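PDB 5HZ0: LRR receptor-like serine/threonine-protein kinase RGI3 from Arabidopsis thaliana, which acts as a cell-surface receptor for RGF peptide hormones, which maintain the root stem cell niche, and pairs with SERK co-receptors once the peptide is bound. Local coordinates for residues V184-I189 / N210-Q215; N241-I246 / E263-G268; A411-S416 / R433-I438. The protein carries 5 engineered substitutions. All coordinates share one frame; numbering follows the deposited sequence.

Interaction 1 of 3, residues V184-I189 / N210-Q215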
# COMPACT_ATOMS: atom_id res chain seq x y z
N VAL A 184 -8.03 -21.58 -24.69
CA VAL A 184 -7.48 -21.10 -23.42
C VAL A 184 -8.34 -20.01 -22.77
O VAL A 184 -8.79 -19.07 -23.42
CB VAL A 184 -5.96 -20.69 -23.48
CG1 VAL A 184 -5.79 -19.22 -23.89
CG2 VAL A 184 -5.29 -20.94 -22.15
N GLN A 185 -8.58 -20.16 -21.48
CA GLN A 185 -9.46 -19.28 -20.72
C GLN A 185 -8.67 -18.33 -19.83
O GLN A 185 -8.96 -17.13 -19.77
CB GLN A 185 -10.52 -20.07 -19.94
CG GLN A 185 -11.64 -20.63 -20.83
CD GLN A 185 -12.70 -21.39 -20.06
OE1 GLN A 185 -12.95 -21.13 -18.88
NE2 GLN A 185 -13.33 -22.36 -20.72
N THR A 186 -7.79 -18.90 -19.03
CA THR A 186 -6.91 -18.12 -18.17
C THR A 186 -5.43 -18.29 -18.52
O THR A 186 -4.90 -19.40 -18.51
CB THR A 186 -7.14 -18.48 -16.70
OG1 THR A 186 -8.49 -18.15 -16.34
CG2 THR A 186 -6.18 -17.70 -15.81
N ILE A 187 -4.78 -17.18 -18.85
CA ILE A 187 -3.33 -17.15 -18.94
C ILE A 187 -2.77 -16.36 -17.74
O ILE A 187 -2.93 -15.13 -17.67
CB ILE A 187 -2.85 -16.51 -20.27
CG1 ILE A 187 -3.28 -17.37 -21.45
CG2 ILE A 187 -1.32 -16.32 -20.28
CD1 ILE A 187 -2.88 -16.80 -22.80
N ALA A 188 -2.14 -17.04 -16.79
CA ALA A 188 -1.56 -16.32 -15.65
C ALA A 188 -0.04 -16.43 -15.61
O ALA A 188 0.53 -17.42 -15.12
CB ALA A 188 -2.16 -16.84 -14.34
N ILE A 189 0.62 -15.38 -16.07
CA ILE A 189 2.06 -15.33 -15.91
C ILE A 189 2.40 -13.96 -15.36
O ILE A 189 2.77 -13.06 -16.12
CB ILE A 189 2.72 -15.52 -17.30
CG1 ILE A 189 1.93 -16.56 -18.12
CG2 ILE A 189 4.19 -15.91 -17.17
CD1 ILE A 189 2.52 -16.92 -19.48
N ASN A 210 -9.47 -14.36 -18.75
CA ASN A 210 -8.59 -13.69 -17.79
C ASN A 210 -7.12 -13.60 -18.25
O ASN A 210 -6.43 -14.61 -18.39
CB ASN A 210 -8.65 -14.38 -16.42
CG ASN A 210 -10.07 -14.70 -15.99
OD1 ASN A 210 -10.86 -13.80 -15.72
ND2 ASN A 210 -10.40 -15.99 -15.93
N LEU A 211 -6.64 -12.38 -18.46
CA LEU A 211 -5.25 -12.18 -18.85
C LEU A 211 -4.46 -11.51 -17.70
O LEU A 211 -4.73 -10.35 -17.37
CB LEU A 211 -5.20 -11.36 -20.13
CG LEU A 211 -3.80 -11.07 -20.71
CD1 LEU A 211 -3.04 -12.35 -20.90
CD2 LEU A 211 -3.91 -10.30 -22.02
N TYR A 212 -3.56 -12.25 -17.05
CA TYR A 212 -2.77 -11.67 -15.96
C TYR A 212 -1.31 -11.73 -16.35
O TYR A 212 -0.68 -12.79 -16.26
CB TYR A 212 -2.94 -12.47 -14.66
CG TYR A 212 -4.38 -12.82 -14.27
CD1 TYR A 212 -5.44 -11.97 -14.59
CD2 TYR A 212 -4.66 -13.98 -13.58
CE1 TYR A 212 -6.73 -12.29 -14.24
CE2 TYR A 212 -5.95 -14.31 -13.23
CZ TYR A 212 -6.98 -13.46 -13.56
OH TYR A 212 -8.26 -13.79 -13.22
N LEU A 213 -0.80 -10.59 -16.82
CA LEU A 213 0.61 -10.34 -17.09
C LEU A 213 1.30 -9.37 -16.14
O LEU A 213 2.34 -8.80 -16.48
CB LEU A 213 0.81 -9.96 -18.56
CG LEU A 213 0.24 -11.06 -19.46
CD1 LEU A 213 0.28 -10.67 -20.92
CD2 LEU A 213 0.98 -12.39 -19.20
N TYR A 214 0.68 -9.03 -15.02
CA TYR A 214 1.23 -7.97 -14.18
C TYR A 214 2.61 -8.26 -13.57
O TYR A 214 3.06 -9.41 -13.49
CB TYR A 214 0.23 -7.53 -13.11
CG TYR A 214 -0.13 -8.57 -12.07
CD1 TYR A 214 -1.17 -9.47 -12.29
CD2 TYR A 214 0.55 -8.63 -10.87
CE1 TYR A 214 -1.51 -10.41 -11.33
CE2 TYR A 214 0.21 -9.56 -9.91
CZ TYR A 214 -0.81 -10.45 -10.14
OH TYR A 214 -1.12 -11.37 -9.18
N GLN A 215 3.31 -7.19 -13.18
CA GLN A 215 4.65 -7.29 -12.58
C GLN A 215 5.69 -8.02 -13.44
O GLN A 215 6.35 -8.94 -13.01
CB GLN A 215 4.57 -7.89 -11.19
CG GLN A 215 3.93 -6.96 -10.20
CD GLN A 215 4.00 -7.47 -8.80
OE1 GLN A 215 3.75 -8.65 -8.55
NE2 GLN A 215 4.35 -6.60 -7.86

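Interaction 2 of 3, residues N241-I246 / E263-G268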
# COMPACT_ATOMS: atom_id res chain seq x y z
N ASN A 241 6.07 -1.96 -18.58
CA ASN A 241 6.54 -0.81 -19.35
C ASN A 241 5.63 -0.33 -20.46
O ASN A 241 6.08 0.34 -21.38
CB ASN A 241 7.99 -0.98 -19.79
CG ASN A 241 8.91 -1.19 -18.61
OD1 ASN A 241 8.82 -0.47 -17.62
ND2 ASN A 241 9.74 -2.21 -18.68
N LEU A 242 4.38 -0.79 -20.43
CA LEU A 242 3.43 -0.51 -21.52
C LEU A 242 3.31 0.96 -21.91
O LEU A 242 3.32 1.86 -21.07
CB LEU A 242 2.06 -1.11 -21.21
CG LEU A 242 2.01 -2.63 -21.04
CD1 LEU A 242 0.72 -3.06 -20.34
CD2 LEU A 242 2.15 -3.33 -22.38
N VAL A 243 3.21 1.17 -23.21
CA VAL A 243 3.37 2.47 -23.84
C VAL A 243 2.18 2.70 -24.78
O VAL A 243 1.44 1.78 -25.05
CB VAL A 243 4.74 2.48 -24.59
CG1 VAL A 243 4.62 2.84 -26.06
CG2 VAL A 243 5.73 3.32 -23.83
N GLY A 244 1.95 3.93 -25.24
CA GLY A 244 0.87 4.17 -26.17
C GLY A 244 -0.50 4.33 -25.53
O GLY A 244 -0.63 4.34 -24.30
N LYS A 245 -1.51 4.45 -26.37
CA LYS A 245 -2.89 4.65 -25.94
C LYS A 245 -3.69 3.37 -25.60
O LYS A 245 -3.42 2.29 -26.11
CB LYS A 245 -3.66 5.55 -26.93
CG LYS A 245 -3.45 5.24 -28.40
CD LYS A 245 -3.89 6.43 -29.28
CE LYS A 245 -3.17 7.73 -28.89
NZ LYS A 245 -3.25 8.81 -29.91
N ILE A 246 -4.64 3.50 -24.68
CA ILE A 246 -5.58 2.42 -24.37
C ILE A 246 -6.43 2.13 -25.60
O ILE A 246 -7.03 3.03 -26.17
CB ILE A 246 -6.49 2.82 -23.19
CG1 ILE A 246 -5.64 3.13 -21.96
CG2 ILE A 246 -7.48 1.71 -22.87
CD1 ILE A 246 -6.39 3.81 -20.86
N GLU A 263 0.51 1.64 -13.11
CA GLU A 263 2.00 1.61 -13.20
C GLU A 263 2.55 1.22 -14.56
O GLU A 263 3.22 0.21 -14.69
CB GLU A 263 2.62 0.67 -12.17
CG GLU A 263 2.11 0.83 -10.78
CD GLU A 263 3.08 1.55 -9.90
OE1 GLU A 263 2.90 1.51 -8.66
OE2 GLU A 263 4.01 2.17 -10.47
N ASN A 264 2.27 2.04 -15.54
CA ASN A 264 2.82 1.87 -16.87
C ASN A 264 3.19 3.23 -17.41
O ASN A 264 3.38 4.18 -16.64
CB ASN A 264 1.83 1.17 -17.79
CG ASN A 264 1.78 -0.32 -17.55
OD1 ASN A 264 2.66 -1.05 -18.01
ND2 ASN A 264 0.74 -0.80 -16.83
N LEU A 265 3.46 3.28 -18.71
CA LEU A 265 3.73 4.51 -19.44
C LEU A 265 2.61 5.03 -20.35
O LEU A 265 2.85 5.84 -21.22
CB LEU A 265 5.10 4.45 -20.12
CG LEU A 265 6.20 4.02 -19.13
CD1 LEU A 265 7.52 3.75 -19.84
CD2 LEU A 265 6.37 5.05 -18.03
N LEU A 266 1.41 4.48 -20.22
CA LEU A 266 0.32 4.80 -21.14
C LEU A 266 0.06 6.29 -21.30
O LEU A 266 0.17 7.05 -20.34
CB LEU A 266 -0.98 4.09 -20.69
CG LEU A 266 -0.82 2.60 -20.40
CD1 LEU A 266 -2.12 1.95 -19.99
CD2 LEU A 266 -0.22 1.90 -21.62
N THR A 267 -0.26 6.70 -22.52
CA THR A 267 -0.62 8.07 -22.81
C THR A 267 -1.94 8.08 -23.57
O THR A 267 -2.57 7.05 -23.77
CB THR A 267 0.41 8.78 -23.72
OG1 THR A 267 0.52 8.05 -24.94
CG2 THR A 267 1.77 8.88 -23.06
N GLY A 268 -2.34 9.26 -24.01
CA GLY A 268 -3.61 9.40 -24.66
C GLY A 268 -4.69 9.51 -23.60
O GLY A 268 -4.44 9.80 -22.43

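Interaction 3 of 3, residues A411-S416 / R433-I438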
# COMPACT_ATOMS: atom_id res chain seq x y z
N ALA A 411 -11.47 29.04 4.88
CA ALA A 411 -11.63 30.19 5.79
C ALA A 411 -12.64 29.95 6.90
O ALA A 411 -13.30 28.91 6.94
CB ALA A 411 -11.99 31.45 5.00
N GLY A 412 -12.78 30.92 7.80
CA GLY A 412 -13.65 30.78 8.95
C GLY A 412 -13.18 29.82 10.04
O GLY A 412 -12.08 29.27 9.99
N SER A 413 -14.04 29.63 11.04
CA SER A 413 -13.75 28.78 12.19
C SER A 413 -13.93 27.28 11.96
O SER A 413 -14.66 26.87 11.06
CB SER A 413 -14.57 29.22 13.40
OG SER A 413 -14.15 30.49 13.85
N ILE A 414 -13.25 26.48 12.76
CA ILE A 414 -13.48 25.04 12.74
C ILE A 414 -14.84 24.82 13.39
O ILE A 414 -15.02 25.12 14.58
CB ILE A 414 -12.39 24.27 13.51
CG1 ILE A 414 -11.01 24.54 12.91
CG2 ILE A 414 -12.72 22.75 13.54
CD1 ILE A 414 -9.86 23.99 13.72
N PRO A 415 -15.79 24.29 12.61
CA PRO A 415 -17.18 24.14 13.02
C PRO A 415 -17.29 23.14 14.16
O PRO A 415 -16.73 22.04 14.10
CB PRO A 415 -17.86 23.61 11.76
CG PRO A 415 -16.80 22.88 11.04
CD PRO A 415 -15.54 23.67 11.29
N SER A 416 -18.01 23.54 15.20
CA SER A 416 -18.07 22.82 16.47
C SER A 416 -18.68 21.41 16.36
O SER A 416 -18.40 20.53 17.18
CB SER A 416 -18.88 23.65 17.46
OG SER A 416 -19.12 22.90 18.62
N ARG A 433 -6.57 29.20 5.82
CA ARG A 433 -6.88 30.50 6.44
C ARG A 433 -7.79 30.47 7.67
O ARG A 433 -8.52 31.45 7.91
CB ARG A 433 -7.43 31.47 5.41
CG ARG A 433 -6.73 31.36 4.10
CD ARG A 433 -5.38 32.03 4.12
NE ARG A 433 -5.19 32.66 2.82
CZ ARG A 433 -4.61 32.08 1.78
NH1 ARG A 433 -4.13 30.84 1.90
NH2 ARG A 433 -4.50 32.73 0.62
N LEU A 434 -7.93 29.31 8.31
CA LEU A 434 -8.85 29.18 9.44
C LEU A 434 -8.66 30.23 10.52
O LEU A 434 -7.54 30.63 10.82
CB LEU A 434 -8.67 27.83 10.11
CG LEU A 434 -8.78 26.61 9.21
CD1 LEU A 434 -8.68 25.38 10.07
CD2 LEU A 434 -10.10 26.66 8.46
N VAL A 435 -9.76 30.67 11.12
CA VAL A 435 -9.67 31.68 12.16
C VAL A 435 -10.38 31.26 13.42
O VAL A 435 -10.82 30.12 13.56
CB VAL A 435 -10.19 33.04 11.66
CG1 VAL A 435 -9.22 33.63 10.61
CG2 VAL A 435 -11.60 32.90 11.10
N GLY A 436 -10.46 32.20 14.37
CA GLY A 436 -11.08 31.96 15.65
C GLY A 436 -10.40 30.89 16.48
O GLY A 436 -9.28 30.47 16.20
N SER A 437 -11.08 30.47 17.53
CA SER A 437 -10.57 29.47 18.45
C SER A 437 -10.69 28.05 17.96
O SER A 437 -11.44 27.75 17.03
CB SER A 437 -11.24 29.61 19.81
OG SER A 437 -10.92 30.86 20.38
N ILE A 438 -9.89 27.17 18.56
CA ILE A 438 -10.13 25.74 18.46
C ILE A 438 -11.36 25.44 19.33
O ILE A 438 -11.34 25.68 20.55
CB ILE A 438 -8.91 24.96 18.96
CG1 ILE A 438 -7.72 25.18 18.02
CG2 ILE A 438 -9.21 23.48 19.05
CD1 ILE A 438 -6.35 24.93 18.68

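Interaction 1 of 3, residues V184-I189 / N210-Q215
Thr186 and Asn210 meet on the concave surface of the leucine-rich repeat ectodomain, where a side-chain hydrogen bond adds to the pairing of two parallel strands. Asn210 ND2 gives an N-H to Thr186 OG1 at 2.9 Å; the bond is nearly straight, with the hydroxyl in the plane of the amide. Each side chain starts anti to its own carbonyl carbon (chi1 -62° for Thr186, -45° for Asn210), which sets OG1 and the amide within bonding distance. The other end of the amide is taken as well: Asn210 OD1 is bonded to Ser234 OG on the next strand, so this one group spans three strands. Ser234 OG is also the partner of Tyr212 OH.

Below these side chains the backbone bonds alternate from strand to strand. Asn210 N reaches Gln185 O (3.0 Å), and Asn210 O receives Ile187 N (3.1 Å). One step on, Tyr212 N binds Ile187 O (3.0 Å), while Tyr212 O accepts Ile189 N (2.9 Å). Past the strand ends Ile189 O and Leu213 O both bind Asn216 ND2, an asparagine that links successive turns in the manner of the repeat family. Tyr212 CD2 lies 3.9 Å from Ala188 CB on the concave side, and on the inner side Leu211 CD1 packs 4.2 Å from Ile187 CB.

Tyr212 packs on an apolar side chain of the bound RGF2 peptide, and the hydroxyl of Tyr214, whose ring stacks with Tyr190 and Trp238, bonds to the peptide backbone. Within the parallel array, strands 186-188 and 210-212 are flanked by strand 162-164, which bonds to Thr186 and Ala188, and by strand 234-236, whose Leu235 meets Leu211.

Interaction 2 of 3, residues N241-I246 / E263-G268
The flat amide of Asn264 has the side chain of Leu242 laid over one of its faces, the two running side by side and pointing the same way. Leu242 CB is 3.3 Å from Asn264 OD1, and CG and CD1 follow over the oxygen side of that face. Asn264 OD1 accepts Leu242 N at 3.0 Å in a bent bond (135° at the hydrogen), the donor tilted 21° from the carbonyl plane towards that same face. The amide nitrogen is used too: Asn264 ND2 binds Phe261 O and, weakly, Leu237 O. An alanine here would probably leave Leu242 N and Phe261 O without these mates and open a gap beside the Leu242 side chain. A second flat group, the peptide carbonyl of Gly244, takes Thr267 N at 3.0 Å from above its plane, 54° out of it.

Asn264 is the asparagine of the leucine-rich repeat consensus, one rung of the ladder that ties each turn to the one before; Asn288 OD1 treats Leu266 N in the same way. Beyond it the chain follows the plant-type Leu-x-Gly-x-Ile sequence, met here as Leu242, Gly244 and Ile246 and again, in the next repeat, at Leu266 and Gly268. Leu265 N bonds to Leu242 O at 2.8 Å. Leu242, Leu266 and Ile246 face inwards: Leu266 CD2 sits 3.8 Å from Leu242 CB, and Leu266 CD1 reaches Ile246 CG1. Towards solvent, Val243 CG2 crosses Leu265 CB at 3.9 Å. Both glycines have positive phi, a backbone shape that residues with a side chain adopt less readily.

Interaction 3 of 3, residues A411-S416 / R433-I438
Leu434 packs its CD1 against Ile414 CG1 at 3.8 Å, and this crossing of two buried aliphatic chains is the closely filled half of the contact. In each the first torsion puts the main branch anti to the carbonyl carbon (chi1 -54° for Leu434, -59° for Ile414), so that the tip of Leu434 lies against the shank of Ile414. The other branch, Leu434 CD2, turns to the backbone and lies 3.6 Å from Gly412 O. That oxygen is also the acceptor of the stronger hydrogen bond of the contact, short and nearly straight at the N-H: Val435 N approaches it at 2.9 Å, from above the carbonyl plane and 61° out of it. Leu434 CA adds a C-H to the same oxygen at 3.3 Å.

The outer half is looser and mixed in character. Ser413 OG gives only a weak bond to Val435 O (3.4 Å), and Ser413 itself is exposed. Val435 CG2 rests 3.6 Å from Gly412 CA, on a backbone that carries no side chain. Arg433 starts beside Ala411, but its guanidinium end leads away from the neighbouring segment.

These are the turns that follow the concave strands 402-404 and 426-428, the place where plant-type repeats form a second, short parallel pairing, here only weakly bonded. Backbone bonds carry the pattern on, from Ala411 to Gly388 and from Gly436 to Ser459, and Asn456 OD1 binds Leu434 N. Towards the interior Leu434 rests on Ile429, just past strand 426-428, and Ile414 on Leu453, just past strand 450-452.

All three contacts join consecutive turns of one solenoid without sharing a residue. Interaction 1 lies on the concave strands: regular backbone bonds and a bridging amide hold it, and Tyr212 and Tyr214 bring it to the peptide. Interactions 2 and 3 belong to the segments that leave those strands, and hold equivalent parts of different repeats; each has a buried leucine–isoleucine side and an exposed outer side, with few bonds between backbones. In 241-246 / 263-268 the consensus asparagine lies inside the contact, whereas in 411-416 / 433-438 the equivalent asparagine falls just outside the segments. Interactions 1 and 2 have centres about 19 Å apart; the centre of interaction 3 is about 53 Å from that of interaction 1.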